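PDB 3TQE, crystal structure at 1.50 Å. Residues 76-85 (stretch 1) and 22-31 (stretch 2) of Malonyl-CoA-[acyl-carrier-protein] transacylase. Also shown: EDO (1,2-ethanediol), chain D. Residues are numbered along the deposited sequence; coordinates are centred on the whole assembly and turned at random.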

# COMPACT_ATOMS: atom_id res chain seq x y z
N ALA A 76 -13.91 -0.46 0.75
CA ALA A 76 -15.17 -0.02 0.14
C ALA A 76 -15.22 -0.38 -1.33
O ALA A 76 -16.26 -0.83 -1.83
CB ALA A 76 -15.36 1.47 0.35
N ILE A 77 -14.12 -0.15 -2.02
CA ILE A 77 -14.08 -0.46 -3.46
C ILE A 77 -14.17 -1.95 -3.68
O ILE A 77 -14.89 -2.41 -4.57
CB ILE A 77 -12.87 0.16 -4.13
CG1 ILE A 77 -13.07 1.68 -4.18
CG2 ILE A 77 -12.62 -0.44 -5.51
CD1 ILE A 77 -11.85 2.45 -4.54
N PHE A 78 -13.48 -2.73 -2.87
CA PHE A 78 -13.64 -4.16 -2.98
C PHE A 78 -15.06 -4.60 -2.80
O PHE A 78 -15.55 -5.47 -3.51
CB PHE A 78 -12.75 -4.84 -1.96
CG PHE A 78 -12.83 -6.32 -2.00
CD1 PHE A 78 -12.12 -7.01 -2.94
CD2 PHE A 78 -13.64 -7.01 -1.13
CE1 PHE A 78 -12.21 -8.38 -2.99
CE2 PHE A 78 -13.71 -8.39 -1.19
CZ PHE A 78 -13.01 -9.04 -2.12
N ARG A 79 -15.74 -4.00 -1.84
CA ARG A 79 -17.11 -4.38 -1.58
C ARG A 79 -18.02 -3.98 -2.72
O ARG A 79 -19.00 -4.67 -2.99
CB ARG A 79 -17.56 -3.73 -0.30
CG ARG A 79 -16.93 -4.37 0.91
CD ARG A 79 -17.31 -3.70 2.18
NE ARG A 79 -16.81 -4.45 3.30
CZ ARG A 79 -17.04 -4.12 4.56
NH1 ARG A 79 -17.75 -3.03 4.85
NH2 ARG A 79 -16.59 -4.90 5.54
N CYS A 80 -17.72 -2.88 -3.37
CA CYS A 80 -18.48 -2.48 -4.56
C CYS A 80 -18.24 -3.45 -5.72
O CYS A 80 -19.15 -3.82 -6.41
CB CYS A 80 -18.09 -1.09 -5.00
SG CYS A 80 -18.69 0.20 -3.92
N TRP A 81 -17.00 -3.87 -5.93
CA TRP A 81 -16.68 -4.90 -6.90
C TRP A 81 -17.53 -6.12 -6.66
O TRP A 81 -18.14 -6.64 -7.59
CB TRP A 81 -15.21 -5.26 -6.79
CG TRP A 81 -14.78 -6.43 -7.58
CD1 TRP A 81 -14.70 -7.68 -7.16
CD2 TRP A 81 -14.35 -6.43 -8.94
NE1 TRP A 81 -14.23 -8.49 -8.15
CE2 TRP A 81 -14.00 -7.74 -9.26
CE3 TRP A 81 -14.14 -5.44 -9.87
CZ2 TRP A 81 -13.51 -8.09 -10.48
CZ3 TRP A 81 -13.65 -5.79 -11.09
CH2 TRP A 81 -13.32 -7.10 -11.38
N GLU A 82 -17.57 -6.61 -5.43
CA GLU A 82 -18.34 -7.80 -5.15
C GLU A 82 -19.84 -7.56 -5.34
O GLU A 82 -20.52 -8.41 -5.91
CB GLU A 82 -18.02 -8.33 -3.77
CG GLU A 82 -16.59 -8.84 -3.71
CD GLU A 82 -16.39 -9.94 -2.72
OE1 GLU A 82 -16.83 -9.76 -1.57
OE2 GLU A 82 -15.79 -10.99 -3.11
N ALA A 83 -20.32 -6.39 -4.93
CA ALA A 83 -21.74 -6.05 -5.04
C ALA A 83 -22.21 -5.97 -6.46
O ALA A 83 -23.38 -6.25 -6.75
CB ALA A 83 -22.02 -4.73 -4.33
N LEU A 84 -21.31 -5.59 -7.35
CA LEU A 84 -21.62 -5.42 -8.76
C LEU A 84 -21.38 -6.69 -9.57
O LEU A 84 -21.49 -6.69 -10.79
CB LEU A 84 -20.85 -4.24 -9.33
CG LEU A 84 -21.40 -2.91 -8.83
CD1 LEU A 84 -20.37 -1.81 -9.06
CD2 LEU A 84 -22.71 -2.57 -9.53
N GLY A 85 -21.09 -7.78 -8.87
CA GLY A 85 -20.97 -9.08 -9.49
C GLY A 85 -19.56 -9.53 -9.80
O GLY A 85 -19.36 -10.51 -10.53
C1 EDO D . -14.26 -7.26 2.96
O1 EDO D . -15.56 -6.86 2.56
C2 EDO D . -14.37 -8.04 4.26
O2 EDO D . -15.12 -7.30 5.24
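Stretch 2 22-31: MLAELGLQQP

Stretch 2 carries a short helix, residues 24-29, laid against the longer helix that occupies 76-83 of stretch 1. The two run in the same general direction: Leu 26 pairs with Ile 77, their CA atoms 8.3 Å apart, and Gln 30 pairs with Cys 80, CA to CA 7.1 Å, so the backbones draw closer toward the C-terminal end. No hydrogen bond joins the stretches; packing of side chains carries the contact, which buries 311 Å² in all.

Met 22, a selenomethionine, lies out of reach. Leu 23 opens the contact from the N-cap position, with phi/psi of 62/14, and its O accepts from Gly 27 N at 2.7 Å. Its side chain, m at chi1 and p at chi2, puts CD2 4.1 Å from Ala 76 CB and CD1 4.0 Å from Ile 77 CD1. Ala 24 and Glu 25 are out of reach. One turn brings Leu 26 round: its CD2 lies 3.8 Å from Ile 77 CG1 and 3.7 Å from Cys 80 SG, so a single methyl touches residues on successive turns of stretch 1. Gly 27 has no side chain to offer, and an ideal CB there would be crowded by Leu 23 O at 3.1 Å. Leu 28 and Gln 29 do not touch stretch 1.

Gln 30 is the first residue after the helix to leave helical angles, at -128/110, though its N still donates to Leu 26 O at 2.8 Å. Its CB rests 3.7 Å from Cys 80 SG, while NE2, hydrogen-bonded elsewhere in the structure, comes within 3.9 Å of Leu 84 CD2. Pro 31 turns its CA-to-CB bond away, and the contact ends. The rule is compact: Leu 23, Leu 26 and Gln 30, spaced three and four apart, meet Ala 76, Ile 77, Cys 80 and Leu 84.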

# COMPACT_ATOMS: atom_id res chain seq x y z
N MSE A 22 -11.96 11.73 -2.17
CA MSE A 22 -11.88 10.45 -2.79
C MSE A 22 -13.18 9.65 -2.56
O MSE A 22 -13.87 9.73 -1.55
CB MSE A 22 -10.64 9.69 -2.36
CG MSE A 22 -10.60 9.41 -0.95
SE MSE A 22 -9.00 8.39 -0.50
CE MSE A 22 -9.89 8.09 1.22
N LEU A 23 -13.49 8.86 -3.58
CA LEU A 23 -14.68 8.03 -3.60
C LEU A 23 -16.00 8.79 -3.55
O LEU A 23 -17.04 8.18 -3.35
CB LEU A 23 -14.63 6.94 -2.51
CG LEU A 23 -13.73 5.75 -2.76
CD1 LEU A 23 -12.30 6.09 -2.87
CD2 LEU A 23 -13.95 4.72 -1.69
N ALA A 24 -15.99 10.11 -3.77
CA ALA A 24 -17.24 10.84 -3.68
C ALA A 24 -18.30 10.31 -4.66
O ALA A 24 -19.46 10.10 -4.32
CB ALA A 24 -17.02 12.33 -3.89
N GLU A 25 -17.87 10.05 -5.89
CA GLU A 25 -18.80 9.55 -6.89
C GLU A 25 -19.31 8.17 -6.54
O GLU A 25 -20.51 7.92 -6.53
CB GLU A 25 -18.15 9.55 -8.25
CG GLU A 25 -19.07 9.06 -9.32
CD GLU A 25 -18.52 9.24 -10.72
OE1 GLU A 25 -17.39 9.77 -10.88
OE2 GLU A 25 -19.26 8.89 -11.67
N LEU A 26 -18.39 7.26 -6.21
CA LEU A 26 -18.81 5.94 -5.85
C LEU A 26 -19.70 5.96 -4.63
O LEU A 26 -20.63 5.18 -4.50
CB LEU A 26 -17.58 5.07 -5.61
CG LEU A 26 -17.83 3.60 -5.59
CD1 LEU A 26 -18.28 3.07 -6.97
CD2 LEU A 26 -16.52 2.92 -5.17
N GLY A 27 -19.42 6.88 -3.71
CA GLY A 27 -20.25 7.04 -2.52
C GLY A 27 -21.67 7.49 -2.79
O GLY A 27 -22.58 7.15 -2.04
N LEU A 28 -21.87 8.25 -3.86
CA LEU A 28 -23.21 8.58 -4.29
C LEU A 28 -23.91 7.40 -4.93
O LEU A 28 -25.10 7.18 -4.76
CB LEU A 28 -23.16 9.73 -5.28
CG LEU A 28 -22.73 11.07 -4.76
CD1 LEU A 28 -22.47 12.02 -5.94
CD2 LEU A 28 -23.80 11.61 -3.83
N GLN A 29 -23.16 6.63 -5.68
CA GLN A 29 -23.70 5.54 -6.46
C GLN A 29 -24.01 4.30 -5.69
O GLN A 29 -24.94 3.57 -6.02
CB GLN A 29 -22.70 5.17 -7.56
CG GLN A 29 -22.46 6.25 -8.56
CD GLN A 29 -21.46 5.86 -9.62
OE1 GLN A 29 -21.56 6.31 -10.80
NE2 GLN A 29 -20.47 5.07 -9.24
N GLN A 30 -23.17 4.00 -4.70
CA GLN A 30 -23.21 2.72 -4.02
C GLN A 30 -23.29 2.89 -2.51
O GLN A 30 -22.31 3.27 -1.88
CB GLN A 30 -21.95 1.95 -4.36
CG GLN A 30 -21.78 1.62 -5.80
CD GLN A 30 -22.91 0.78 -6.36
OE1 GLN A 30 -23.56 0.01 -5.63
NE2 GLN A 30 -23.14 0.87 -7.68
N PRO A 31 -24.45 2.57 -1.92
CA PRO A 31 -24.67 2.64 -0.50
C PRO A 31 -23.64 1.89 0.33
O PRO A 31 -23.35 2.28 1.44
CB PRO A 31 -26.05 2.02 -0.33
CG PRO A 31 -26.73 2.36 -1.60
CD PRO A 31 -25.71 2.30 -2.64